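Local coordinates for protein enoyl-CoA hydratase carB homologue (Streptomyces cattleya, PDB 5O34) that probably works as a crotonase-superfamily lyase in thienamycin biosynthesis, being related to the carbapenem enzyme CarB, at residues A123-D126 against D127-L131; M189-A193 against A194-V198; D207-P210 against A211-L215; L230-A233 against L234-A237; T244-A247 against V248-R252. All coordinates share one frame; numbering follows the deposited sequence.

Contact 1 of 5, residues A123-D126 against D127-L131; sequences AWID and DITDL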
loop_
_atom_site.group_PDB
_atom_site.type_symbol
_atom_site.label_atom_id
_atom_site.label_comp_id
_atom_site.label_asym_id
_atom_site.label_seq_id
_atom_site.Cartn_x
_atom_site.Cartn_y
_atom_site.Cartn_z
ATOM N N ALA A 123 18.304 -11.220 -22.215
ATOM C CA ALA A 123 17.306 -11.056 -23.266
ATOM C C ALA A 123 15.924 -11.502 -22.776
ATOM O O ALA A 123 14.920 -10.957 -23.239
ATOM C CB ALA A 123 17.721 -11.831 -24.499
ATOM N N TRP A 124 15.881 -12.470 -21.822
ATOM C CA TRP A 124 14.648 -12.952 -21.179
ATOM C C TRP A 124 14.035 -11.780 -20.405
ATOM O O TRP A 124 12.892 -11.410 -20.681
ATOM C CB TRP A 124 14.910 -14.187 -20.267
ATOM C CG TRP A 124 13.754 -14.636 -19.395
ATOM C CD1 TRP A 124 12.429 -14.655 -19.728
ATOM C CD2 TRP A 124 13.843 -15.230 -18.083
ATOM N NE1 TRP A 124 11.680 -15.142 -18.679
ATOM C CE2 TRP A 124 12.523 -15.507 -17.656
ATOM C CE3 TRP A 124 14.913 -15.541 -17.218
ATOM C CZ2 TRP A 124 12.242 -16.085 -16.403
ATOM C CZ3 TRP A 124 14.635 -16.106 -15.975
ATOM C CH2 TRP A 124 13.314 -16.378 -15.580
ATOM N N ILE A 125 14.844 -11.134 -19.537
ATOM C CA ILE A 125 14.489 -9.973 -18.714
ATOM C C ILE A 125 13.943 -8.812 -19.570
ATOM O O ILE A 125 12.877 -8.284 -19.249
ATOM C CB ILE A 125 15.676 -9.558 -17.783
ATOM C CG1 ILE A 125 16.057 -10.677 -16.769
ATOM C CG2 ILE A 125 15.449 -8.215 -17.080
ATOM C CD1 ILE A 125 14.897 -11.284 -15.828
ATOM N N ASP A 126 14.636 -8.460 -20.672
ATOM C CA ASP A 126 14.204 -7.398 -21.588
ATOM C C ASP A 126 12.820 -7.653 -22.187
ATOM O O ASP A 126 12.037 -6.714 -22.286
ATOM C CB ASP A 126 15.244 -7.137 -22.692
ATOM C CG ASP A 126 16.425 -6.288 -22.255
ATOM O OD1 ASP A 126 16.200 -5.224 -21.618
ATOM O OD2 ASP A 126 17.575 -6.658 -22.584
ATOM N N ASP A 127 12.498 -8.912 -22.544
ATOM C CA ASP A 127 11.175 -9.259 -23.095
ATOM C C ASP A 127 10.087 -9.202 -22.013
ATOM O O ASP A 127 9.003 -8.667 -22.265
ATOM C CB ASP A 127 11.196 -10.625 -23.815
ATOM C CG ASP A 127 12.034 -10.644 -25.085
ATOM O OD1 ASP A 127 12.089 -9.598 -25.782
ATOM O OD2 ASP A 127 12.612 -11.710 -25.401
ATOM N N ILE A 128 10.410 -9.717 -20.798
ATOM C CA ILE A 128 9.587 -9.724 -19.578
ATOM C C ILE A 128 9.201 -8.296 -19.211
ATOM O O ILE A 128 8.015 -7.993 -19.036
ATOM C CB ILE A 128 10.388 -10.433 -18.429
ATOM C CG1 ILE A 128 10.491 -11.927 -18.703
ATOM C CG2 ILE A 128 9.770 -10.186 -17.034
ATOM C CD1 ILE A 128 9.184 -12.660 -18.517
ATOM N N THR A 129 10.227 -7.407 -19.126
ATOM C CA THR A 129 10.070 -5.995 -18.793
ATOM C C THR A 129 9.210 -5.298 -19.834
ATOM O O THR A 129 8.299 -4.567 -19.459
ATOM C CB THR A 129 11.443 -5.303 -18.579
ATOM O OG1 THR A 129 12.269 -6.102 -17.733
ATOM C CG2 THR A 129 11.310 -3.908 -17.975
ATOM N N ASP A 130 9.448 -5.579 -21.125
ATOM C CA ASP A 130 8.675 -5.000 -22.232
ATOM C C ASP A 130 7.222 -5.463 -22.195
ATOM O O ASP A 130 6.336 -4.663 -22.480
ATOM C CB ASP A 130 9.341 -5.260 -23.602
ATOM C CG ASP A 130 10.662 -4.520 -23.839
ATOM O OD1 ASP A 130 11.201 -3.919 -22.871
ATOM O OD2 ASP A 130 11.171 -4.564 -24.984
ATOM N N LEU A 131 6.976 -6.717 -21.761
ATOM C CA LEU A 131 5.623 -7.245 -21.601
ATOM C C LEU A 131 4.921 -6.581 -20.410
ATOM O O LEU A 131 3.826 -6.047 -20.592
ATOM C CB LEU A 131 5.600 -8.788 -21.491
ATOM C CG LEU A 131 4.238 -9.449 -21.149
ATOM C CD1 LEU A 131 3.170 -9.113 -22.170
ATOM C CD2 LEU A 131 4.375 -10.946 -21.005
#
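Trp124 and Ile128, one helical turn apart, lie side by side and point the same way. The pyrrole side of the indole makes the touch: Trp124 NE1 comes within 3.4 Å of Ile128 CG1, and Ile128 CD1 follows along the same atoms. The ring meets the isoleucine obliquely. With its CG anti to the backbone N (chi1 171°), Trp124 swings its indole along the helix to where the Ile128 branch stands.

One residue on from Trp124, Ile125 O is gripped twice by Thr129. Thr129 N donates to Ile125 O at 2.8 Å and a nearly straight 168°. Thr129 OG1 reaches Ile125 O at 2.7 Å from above the carbonyl plane. Two donors thus satisfy one oxygen, and the second bond fixes the rotation of the threonine side chain, which is buried. Regular i to i+4 bonds, such as Ile128 N to Trp124 O at 3.0 Å, carry the rest of this segment of helix 120-137, one of the helices flanking the crotonase-type core.

The acidic side chains turn to partners further out. Asp126 and Asp130 both form salt bridges with Arg267, Asp126 also with Lys271, so one arginine serves both carboxylates, whose OD1 atoms are 5.3 Å apart (Asp126 OD1 to Asp130 OD1). Asp127 is paired with Arg71, and helix 71-86 also places Met74 against Trp124 and Ile128.

Contact 2 of 5, residues M189-A193 against A194-V198; sequences MLEAA and AGRTV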
loop_
_atom_site.group_PDB
_atom_site.type_symbol
_atom_site.label_atom_id
_atom_site.label_comp_id
_atom_site.label_asym_id
_atom_site.label_seq_id
_atom_site.Cartn_x
_atom_site.Cartn_y
_atom_site.Cartn_z
ATOM N N MET A 189 5.790 -6.115 -7.782
ATOM C CA MET A 189 4.399 -6.242 -8.215
ATOM C C MET A 189 3.427 -6.635 -7.100
ATOM O O MET A 189 2.303 -6.125 -7.079
ATOM C CB MET A 189 4.284 -7.196 -9.416
ATOM C CG MET A 189 4.493 -6.496 -10.754
ATOM S SD MET A 189 4.615 -7.580 -12.212
ATOM C CE MET A 189 6.230 -7.960 -12.128
ATOM N N LEU A 190 3.847 -7.525 -6.175
ATOM C CA LEU A 190 2.990 -7.957 -5.065
ATOM C C LEU A 190 2.801 -6.841 -4.034
ATOM O O LEU A 190 1.755 -6.760 -3.378
ATOM C CB LEU A 190 3.564 -9.196 -4.377
ATOM C CG LEU A 190 3.429 -10.554 -5.053
ATOM C CD1 LEU A 190 4.144 -11.594 -4.225
ATOM C CD2 LEU A 190 1.972 -10.962 -5.198
ATOM N N GLU A 191 3.829 -5.992 -3.888
ATOM C CA GLU A 191 3.813 -4.850 -2.982
ATOM C C GLU A 191 2.772 -3.850 -3.481
ATOM O O GLU A 191 1.907 -3.442 -2.708
ATOM C CB GLU A 191 5.203 -4.215 -2.895
ATOM C CG GLU A 191 5.282 -3.059 -1.914
ATOM C CD GLU A 191 6.621 -2.871 -1.227
ATOM O OE1 GLU A 191 6.627 -2.289 -0.120
ATOM O OE2 GLU A 191 7.660 -3.300 -1.783
ATOM N N ALA A 192 2.810 -3.532 -4.785
ATOM C CA ALA A 192 1.891 -2.604 -5.447
ATOM C C ALA A 192 0.424 -3.024 -5.377
ATOM O O ALA A 192 -0.429 -2.178 -5.109
ATOM C CB ALA A 192 2.322 -2.384 -6.886
ATOM N N ALA A 193 0.136 -4.325 -5.524
ATOM C CA ALA A 193 -1.232 -4.856 -5.518
ATOM C C ALA A 193 -1.807 -5.210 -4.149
ATOM O O ALA A 193 -2.976 -4.906 -3.874
ATOM C CB ALA A 193 -1.316 -6.065 -6.433
ATOM N N ALA A 194 -1.010 -5.869 -3.302
ATOM C CA ALA A 194 -1.488 -6.357 -2.015
ATOM C C ALA A 194 -0.823 -5.761 -0.784
ATOM O O ALA A 194 -1.253 -6.057 0.334
ATOM C CB ALA A 194 -1.371 -7.871 -1.975
ATOM N N GLY A 195 0.218 -4.967 -0.977
ATOM C CA GLY A 195 0.959 -4.400 0.134
ATOM C C GLY A 195 2.159 -5.247 0.526
ATOM O O GLY A 195 2.197 -6.456 0.287
ATOM N N ARG A 196 3.133 -4.585 1.156
ATOM C CA ARG A 196 4.414 -5.082 1.632
ATOM C C ARG A 196 4.324 -6.381 2.463
ATOM O O ARG A 196 5.071 -7.318 2.194
ATOM C CB ARG A 196 5.105 -3.945 2.408
ATOM C CG ARG A 196 6.541 -4.187 2.748
ATOM C CD ARG A 196 7.242 -2.885 3.096
ATOM N NE ARG A 196 8.588 -3.131 3.608
ATOM C CZ ARG A 196 9.667 -3.317 2.854
ATOM N NH1 ARG A 196 9.578 -3.276 1.530
ATOM N NH2 ARG A 196 10.841 -3.546 3.418
ATOM N N THR A 197 3.433 -6.423 3.463
ATOM C CA THR A 197 3.215 -7.553 4.374
ATOM C C THR A 197 2.835 -8.832 3.604
ATOM O O THR A 197 3.476 -9.871 3.804
ATOM C CB THR A 197 2.167 -7.154 5.429
ATOM O OG1 THR A 197 2.646 -6.008 6.112
ATOM C CG2 THR A 197 1.880 -8.248 6.437
ATOM N N VAL A 198 1.813 -8.746 2.717
ATOM C CA VAL A 198 1.363 -9.870 1.897
ATOM C C VAL A 198 2.477 -10.292 0.948
ATOM O O VAL A 198 2.769 -11.482 0.853
ATOM C CB VAL A 198 0.004 -9.612 1.196
ATOM C CG1 VAL A 198 -0.340 -10.731 0.209
ATOM C CG2 VAL A 198 -1.108 -9.474 2.236
#
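Glu191 and Arg196 run side by side across the break between helices 184-194 and 196-205, a helix-to-helix junction through Gly195 in a crotonase-like fold. Two backbone bonds close the first helix: Ala194 N donates to Leu190 O at 2.9 Å, and Gly195 N to Glu191 O at 2.9 Å, the latter bent to 133° with its donor above the carbonyl plane. Gly195 then leaves helical geometry with a positive phi of 94°, a conformation that suits a residue without a side chain, and is also the N-cap of the next helix.

The charged pair bridges the joint. Both side chains point the same way, their carboxylate and guanidinium planes 29° apart. Glu191 OE1 approaches the guanidinium at its edge, in plane, and forms a salt bridge with Arg196 NH1 at 3.5 Å.

Between subunits, Arg196 has a stronger polar partner: its NH2 bonds Asn256 of the second subunit, and its cation lies against Phe259 of that subunit. The pair therefore stands at a subunit boundary.

Van der Waals contact completes the pairing: the extended Arg196 chain runs alongside the carboxylate, with Glu191 OE1 3.3 Å from Arg196 CD.

Contact 3 of 5, residues D207-P210 against A211-L215; sequences DEWP and AERAL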
loop_
_atom_site.group_PDB
_atom_site.type_symbol
_atom_site.label_atom_id
_atom_site.label_comp_id
_atom_site.label_asym_id
_atom_site.label_seq_id
_atom_site.Cartn_x
_atom_site.Cartn_y
_atom_site.Cartn_z
ATOM N N ASP A 207 3.937 -20.250 0.105
ATOM C CA ASP A 207 2.617 -20.839 0.295
ATOM C C ASP A 207 1.673 -20.370 -0.792
ATOM O O ASP A 207 1.874 -19.310 -1.396
ATOM C CB ASP A 207 2.036 -20.437 1.666
ATOM C CG ASP A 207 2.638 -21.130 2.882
ATOM O OD1 ASP A 207 3.581 -21.954 2.704
ATOM O OD2 ASP A 207 2.166 -20.858 4.014
ATOM N N GLU A 208 0.626 -21.162 -1.020
ATOM C CA GLU A 208 -0.402 -20.879 -2.007
ATOM C C GLU A 208 -1.466 -20.015 -1.368
ATOM O O GLU A 208 -1.758 -20.154 -0.181
ATOM C CB GLU A 208 -1.004 -22.178 -2.564
ATOM C CG GLU A 208 0.031 -23.101 -3.203
ATOM C CD GLU A 208 -0.466 -24.403 -3.819
ATOM O OE1 GLU A 208 -1.653 -24.751 -3.625
ATOM O OE2 GLU A 208 0.345 -25.091 -4.481
ATOM N N TRP A 209 -2.016 -19.101 -2.152
ATOM C CA TRP A 209 -3.053 -18.201 -1.715
ATOM C C TRP A 209 -4.367 -18.617 -2.347
ATOM O O TRP A 209 -4.616 -18.267 -3.503
ATOM C CB TRP A 209 -2.690 -16.747 -2.051
ATOM C CG TRP A 209 -2.312 -15.925 -0.858
ATOM C CD1 TRP A 209 -3.006 -14.880 -0.342
ATOM C CD2 TRP A 209 -1.145 -16.080 -0.038
ATOM N NE1 TRP A 209 -2.369 -14.392 0.771
ATOM C CE2 TRP A 209 -1.209 -15.092 0.967
ATOM C CE3 TRP A 209 -0.039 -16.946 -0.063
ATOM C CZ2 TRP A 209 -0.215 -14.946 1.940
ATOM C CZ3 TRP A 209 0.941 -16.807 0.910
ATOM C CH2 TRP A 209 0.851 -15.809 1.890
ATOM N N PRO A 210 -5.219 -19.367 -1.605
ATOM C CA PRO A 210 -6.548 -19.714 -2.148
ATOM C C PRO A 210 -7.379 -18.463 -2.421
ATOM O O PRO A 210 -7.093 -17.387 -1.880
ATOM C CB PRO A 210 -7.183 -20.609 -1.070
ATOM C CG PRO A 210 -6.345 -20.465 0.132
ATOM C CD PRO A 210 -5.027 -19.864 -0.222
ATOM N N ALA A 211 -8.377 -18.610 -3.313
ATOM C CA ALA A 211 -9.221 -17.528 -3.840
ATOM C C ALA A 211 -9.769 -16.537 -2.804
ATOM O O ALA A 211 -9.664 -15.324 -3.036
ATOM C CB ALA A 211 -10.360 -18.104 -4.665
ATOM N N GLU A 212 -10.316 -17.038 -1.672
ATOM C CA GLU A 212 -10.945 -16.251 -0.580
ATOM C C GLU A 212 -9.948 -15.379 0.178
ATOM O O GLU A 212 -10.205 -14.193 0.403
ATOM C CB GLU A 212 -11.756 -17.171 0.368
ATOM C CG GLU A 212 -13.022 -17.757 -0.260
ATOM C CD GLU A 212 -13.909 -16.806 -1.055
ATOM O OE1 GLU A 212 -14.300 -15.748 -0.507
ATOM O OE2 GLU A 212 -14.219 -17.126 -2.227
ATOM N N ARG A 213 -8.773 -15.955 0.463
ATOM C CA ARG A 213 -7.610 -15.307 1.058
ATOM C C ARG A 213 -7.009 -14.265 0.068
ATOM O O ARG A 213 -6.702 -13.136 0.484
ATOM C CB ARG A 213 -6.570 -16.370 1.412
ATOM C CG ARG A 213 -5.302 -15.786 1.988
ATOM C CD ARG A 213 -4.780 -16.563 3.143
ATOM N NE ARG A 213 -3.425 -17.027 2.856
ATOM C CZ ARG A 213 -3.007 -18.273 3.072
ATOM N NH1 ARG A 213 -3.828 -19.182 3.592
ATOM N NH2 ARG A 213 -1.758 -18.618 2.776
ATOM N N ALA A 214 -6.847 -14.642 -1.237
ATOM C CA ALA A 214 -6.334 -13.732 -2.282
ATOM C C ALA A 214 -7.190 -12.487 -2.458
ATOM O O ALA A 214 -6.654 -11.388 -2.638
ATOM C CB ALA A 214 -6.183 -14.457 -3.608
ATOM N N LEU A 215 -8.508 -12.651 -2.299
ATOM C CA LEU A 215 -9.481 -11.568 -2.374
ATOM C C LEU A 215 -9.352 -10.607 -1.188
ATOM O O LEU A 215 -9.354 -9.383 -1.391
ATOM C CB LEU A 215 -10.915 -12.129 -2.486
ATOM C CG LEU A 215 -12.077 -11.118 -2.422
ATOM C CD1 LEU A 215 -12.089 -10.173 -3.629
ATOM C CD2 LEU A 215 -13.392 -11.832 -2.277
#
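Arg213 leans back from the first turn of helix 211-217 over the indole of Trp209, and its side chain can be followed outward. Arg213 CB stands 3.5 Å from Pro210 O, the carbonyl that also accepts the helix-starting bond from Ala214 N. Arg213 CG, anti to the backbone N (chi1 178°), is carried to the pyrrole side of the ring, 3.4 Å from Trp209 CD1. CD passes Trp209 NE1 more distantly. Arg213 NE sits over one face of the indole, offset toward the rim and 3.5 Å from Trp209 CE2.

Bends at chi2 and chi3 then bring the guanidinium above the six-membered ring, with Arg213 CZ over the face and only 13° off the normal through its centroid. This is a cation-pi contact, but not a flat stack: the two planes are 76° apart, and the guanidinium presents an edge to the indole. Arg213 NH2 ends 3.7 Å from Trp209 CE3. NH1 stays on the proline side, and Pro210 CD lies over one guanidinium face, toward its rim.

The indole has a bond of its own: Trp209 NE1 donates to Asp217 OD2. The ring packs on Leu172, Met202 and Leu219, with Arg201 beside both it and Arg213. The arrangement is that of a strand-to-helix junction: Pro210 is the N-cap, and the short, weakly bonded strand about 209-210, outermost within this chain in the small three-stranded sheet, leads into helix 211-217.

Contact 4 of 5, residues L230-A233 against L234-A237; sequences LDRA and LELA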
loop_
_atom_site.group_PDB
_atom_site.type_symbol
_atom_site.label_atom_id
_atom_site.label_comp_id
_atom_site.label_asym_id
_atom_site.label_seq_id
_atom_site.Cartn_x
_atom_site.Cartn_y
_atom_site.Cartn_z
ATOM N N LEU A 230 -16.040 -16.736 -16.918
ATOM C CA LEU A 230 -16.000 -15.997 -18.184
ATOM C C LEU A 230 -17.223 -15.082 -18.350
ATOM O O LEU A 230 -17.065 -13.963 -18.828
ATOM C CB LEU A 230 -15.786 -16.936 -19.376
ATOM C CG LEU A 230 -15.420 -16.320 -20.735
ATOM C CD1 LEU A 230 -14.045 -15.650 -20.701
ATOM C CD2 LEU A 230 -15.401 -17.384 -21.803
ATOM N N ASP A 231 -18.403 -15.514 -17.868
ATOM C CA ASP A 231 -19.646 -14.727 -17.884
ATOM C C ASP A 231 -19.492 -13.409 -17.150
ATOM O O ASP A 231 -19.894 -12.359 -17.661
ATOM C CB ASP A 231 -20.795 -15.529 -17.250
ATOM C CG ASP A 231 -21.233 -16.678 -18.111
ATOM O OD1 ASP A 231 -20.974 -16.632 -19.321
ATOM O OD2 ASP A 231 -21.903 -17.591 -17.587
ATOM N N ARG A 232 -18.922 -13.476 -15.938
ATOM C CA ARG A 232 -18.668 -12.308 -15.106
ATOM C C ARG A 232 -17.593 -11.432 -15.774
ATOM O O ARG A 232 -17.780 -10.218 -15.871
ATOM C CB ARG A 232 -18.301 -12.752 -13.673
ATOM C CG ARG A 232 -18.166 -11.639 -12.632
ATOM C CD ARG A 232 -19.233 -10.561 -12.670
ATOM N NE ARG A 232 -18.741 -9.349 -12.014
ATOM C CZ ARG A 232 -19.171 -8.118 -12.269
ATOM N NH1 ARG A 232 -20.111 -7.910 -13.185
ATOM N NH2 ARG A 232 -18.660 -7.084 -11.616
ATOM N N ALA A 233 -16.536 -12.060 -16.328
ATOM C CA ALA A 233 -15.460 -11.358 -17.041
ATOM C C ALA A 233 -16.003 -10.516 -18.198
ATOM O O ALA A 233 -15.700 -9.322 -18.282
ATOM C CB ALA A 233 -14.421 -12.351 -17.544
ATOM N N LEU A 234 -16.884 -11.110 -19.026
ATOM C CA LEU A 234 -17.492 -10.438 -20.177
ATOM C C LEU A 234 -18.567 -9.442 -19.776
ATOM O O LEU A 234 -18.701 -8.411 -20.436
ATOM C CB LEU A 234 -17.996 -11.447 -21.214
ATOM C CG LEU A 234 -16.977 -12.524 -21.629
ATOM C CD1 LEU A 234 -17.612 -13.583 -22.462
ATOM C CD2 LEU A 234 -15.733 -11.931 -22.286
ATOM N N GLU A 235 -19.291 -9.705 -18.668
ATOM C CA GLU A 235 -20.291 -8.762 -18.141
ATOM C C GLU A 235 -19.564 -7.497 -17.667
ATOM O O GLU A 235 -19.987 -6.391 -18.006
ATOM C CB GLU A 235 -21.110 -9.383 -16.991
ATOM C CG GLU A 235 -22.144 -8.435 -16.403
ATOM C CD GLU A 235 -22.996 -8.941 -15.253
ATOM O OE1 GLU A 235 -22.822 -10.109 -14.825
ATOM O OE2 GLU A 235 -23.850 -8.156 -14.779
ATOM N N LEU A 236 -18.449 -7.668 -16.925
ATOM C CA LEU A 236 -17.642 -6.540 -16.458
ATOM C C LEU A 236 -16.979 -5.813 -17.635
ATOM O O LEU A 236 -16.977 -4.578 -17.655
ATOM C CB LEU A 236 -16.611 -6.961 -15.388
ATOM C CG LEU A 236 -15.637 -5.873 -14.885
ATOM C CD1 LEU A 236 -16.367 -4.716 -14.194
ATOM C CD2 LEU A 236 -14.612 -6.468 -13.975
ATOM N N ALA A 237 -16.465 -6.572 -18.625
ATOM C CA ALA A 237 -15.861 -6.003 -19.843
ATOM C C ALA A 237 -16.874 -5.130 -20.594
ATOM O O ALA A 237 -16.521 -4.046 -21.057
ATOM C CB ALA A 237 -15.351 -7.110 -20.742
#
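The backbone is regular alpha helix throughout, each carbonyl from Leu230 to Ala233 bonded to the amide four residues on, as with Leu236 N to Arg232 O at 2.8 Å and 167°. On one flank Leu230 and Leu234 cross obliquely, with Leu230 CG 3.9 Å from Leu234 CD1.

Arg232 carries the polar flank. Its chain bends at chi2 (43°), which carries the guanidinium forward along the helix, over the next turn. There Leu236 CB lies over the centre of one guanidinium face, 4.2 Å from Arg232 CZ. Glu235 comes in at the edge instead: its CD lies in the guanidinium plane, but the carboxylate is turned nearly perpendicular, 87° between the planes. The resulting salt bridge is long, Arg232 NH1 to Glu235 OE1 at 3.9 Å.

Helix 229-242 packs against the six-stranded sheet of this crotonase-type fold. Ala233 and Ala237 meet Val94 of strand 92-96, while Leu236 reaches Tyr163 of strand 163-167 and Ile143 of strand 142-146. Arg232 NE forms a salt bridge with Glu222 OE2 of strand 222-224, a stronger partner than Glu235. Leu236 also packs on Thr205 of the third subunit.

Contact 5 of 5, residues T244-A247 against V248-R252; sequences TAEA and VQSTR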
loop_
_atom_site.group_PDB
_atom_site.type_symbol
_atom_site.label_atom_id
_atom_site.label_comp_id
_atom_site.label_asym_id
_atom_site.label_seq_id
_atom_site.Cartn_x
_atom_site.Cartn_y
_atom_site.Cartn_z
ATOM N N THR A 244 -17.625 6.213 -21.550
ATOM C CA THR A 244 -17.018 7.096 -22.551
ATOM C C THR A 244 -15.540 6.704 -22.634
ATOM O O THR A 244 -14.837 6.773 -21.624
ATOM C CB THR A 244 -17.190 8.578 -22.121
ATOM O OG1 THR A 244 -18.572 8.849 -21.891
ATOM C CG2 THR A 244 -16.633 9.570 -23.144
ATOM N N ALA A 245 -15.101 6.198 -23.790
ATOM C CA ALA A 245 -13.719 5.762 -23.989
ATOM C C ALA A 245 -12.677 6.816 -23.568
ATOM O O ALA A 245 -11.756 6.461 -22.834
ATOM C CB ALA A 245 -13.496 5.323 -25.429
ATOM N N GLU A 246 -12.859 8.102 -23.961
ATOM C CA GLU A 246 -11.948 9.199 -23.602
ATOM C C GLU A 246 -11.719 9.268 -22.084
ATOM O O GLU A 246 -10.570 9.381 -21.656
ATOM C CB GLU A 246 -12.456 10.556 -24.123
ATOM C CG GLU A 246 -11.348 11.601 -24.216
ATOM C CD GLU A 246 -11.741 13.070 -24.287
ATOM O OE1 GLU A 246 -12.860 13.382 -24.759
ATOM O OE2 GLU A 246 -10.898 13.918 -23.916
ATOM N N ALA A 247 -12.806 9.150 -21.284
ATOM C CA ALA A 247 -12.785 9.175 -19.818
ATOM C C ALA A 247 -11.879 8.084 -19.213
ATOM O O ALA A 247 -11.044 8.384 -18.360
ATOM C CB ALA A 247 -14.201 9.025 -19.282
ATOM N N VAL A 248 -12.045 6.839 -19.672
ATOM C CA VAL A 248 -11.304 5.667 -19.215
ATOM C C VAL A 248 -9.849 5.698 -19.716
ATOM O O VAL A 248 -8.923 5.448 -18.941
ATOM C CB VAL A 248 -12.050 4.357 -19.632
ATOM C CG1 VAL A 248 -11.208 3.126 -19.381
ATOM C CG2 VAL A 248 -13.394 4.220 -18.919
ATOM N N GLN A 249 -9.662 6.012 -21.008
ATOM C CA GLN A 249 -8.371 6.013 -21.696
ATOM C C GLN A 249 -7.470 7.208 -21.361
ATOM O O GLN A 249 -6.269 7.119 -21.599
ATOM C CB GLN A 249 -8.568 5.856 -23.208
ATOM C CG GLN A 249 -9.143 4.470 -23.567
ATOM C CD GLN A 249 -9.634 4.292 -24.988
ATOM O OE1 GLN A 249 -10.484 3.442 -25.264
ATOM N NE2 GLN A 249 -9.075 5.031 -25.933
ATOM N N SER A 250 -8.017 8.292 -20.779
ATOM C CA SER A 250 -7.218 9.442 -20.336
ATOM C C SER A 250 -6.821 9.247 -18.858
ATOM O O SER A 250 -6.076 10.065 -18.317
ATOM C CB SER A 250 -8.003 10.745 -20.475
ATOM O OG SER A 250 -8.382 11.012 -21.815
ATOM N N THR A 251 -7.342 8.182 -18.206
ATOM C CA THR A 251 -7.112 7.867 -16.789
ATOM C C THR A 251 -6.146 6.687 -16.603
ATOM O O THR A 251 -5.141 6.834 -15.910
ATOM C CB THR A 251 -8.463 7.659 -16.055
ATOM O OG1 THR A 251 -9.269 8.831 -16.192
ATOM C CG2 THR A 251 -8.286 7.356 -14.575
ATOM N N ARG A 252 -6.472 5.526 -17.207
ATOM C CA ARG A 252 -5.721 4.270 -17.127
ATOM C C ARG A 252 -4.188 4.445 -17.288
ATOM O O ARG A 252 -3.455 3.984 -16.404
ATOM C CB ARG A 252 -6.288 3.239 -18.124
ATOM C CG ARG A 252 -6.112 1.783 -17.708
ATOM C CD ARG A 252 -4.937 1.143 -18.402
ATOM N NE ARG A 252 -4.733 -0.230 -17.952
ATOM C CZ ARG A 252 -3.701 -0.992 -18.296
ATOM N NH1 ARG A 252 -2.763 -0.525 -19.110
ATOM N NH2 ARG A 252 -3.599 -2.227 -17.829
#
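Ser250 and Thr251 turn their hydroxyls back onto the carbonyls of Glu246 and Ala247, each four residues earlier. In both, the oxygen lies beside the backbone N and anti to the carbonyl carbon (chi1 -61° and -58°), which aims it at the preceding turn. The two bonds are similar in length but not in direction. Ser250 OG reaches Glu246 O at 2.7 Å, tilted out of the carbonyl plane, and shares this oxygen with Ser250 N, which donates at 2.9 Å from the opposite face. Thr251 OG1 meets Ala247 O at 2.8 Å, almost in line with the carbonyl bond.

These hydroxyls add bonds to carbonyls of the short helix 245-249, and the chain then passes on into helix 252-273 of the crotonase-type fold. Thr244 is the N-cap by position, though its side chain makes no capping bond, and Val248 N bonds its carbonyl weakly. Gln249, extended beyond CG, lays its amide back along the helix, placing OE1 3.6 Å from Ala245 CB; its own N bonds Ala245 O at 2.8 Å and 166°.

Across the subunit boundary, Thr251 OG1 also accepts a bond from Cys183 N of the third subunit, and Phe177 of that subunit packs on Val248 and Thr251. Arg252 leads away from these turns to Asp162 and to the carbonyls of Val135 and Ile138.

From the N terminus the five contacts run in series, none nesting or crossing, and each joins adjoining segments instead of closing a long loop. Contact 1 lies within helix 120-137. Contact 2 joins helices 184-194 and 196-205, and the latter leads into contact 3, where strand 209-210 meets helix 211-217; the two touch through Val198 CG1 and Trp209 NE1 at 4.2 Å. Contact 4 belongs to helix 229-242 beside the six-stranded sheet, its centre about 30 Å from that of contact 1, across the chain's middle. Contact 5 follows in helix 245-249, about 19 Å between centres from contact 4, and leads into helix 252-273, which packs against contact 1.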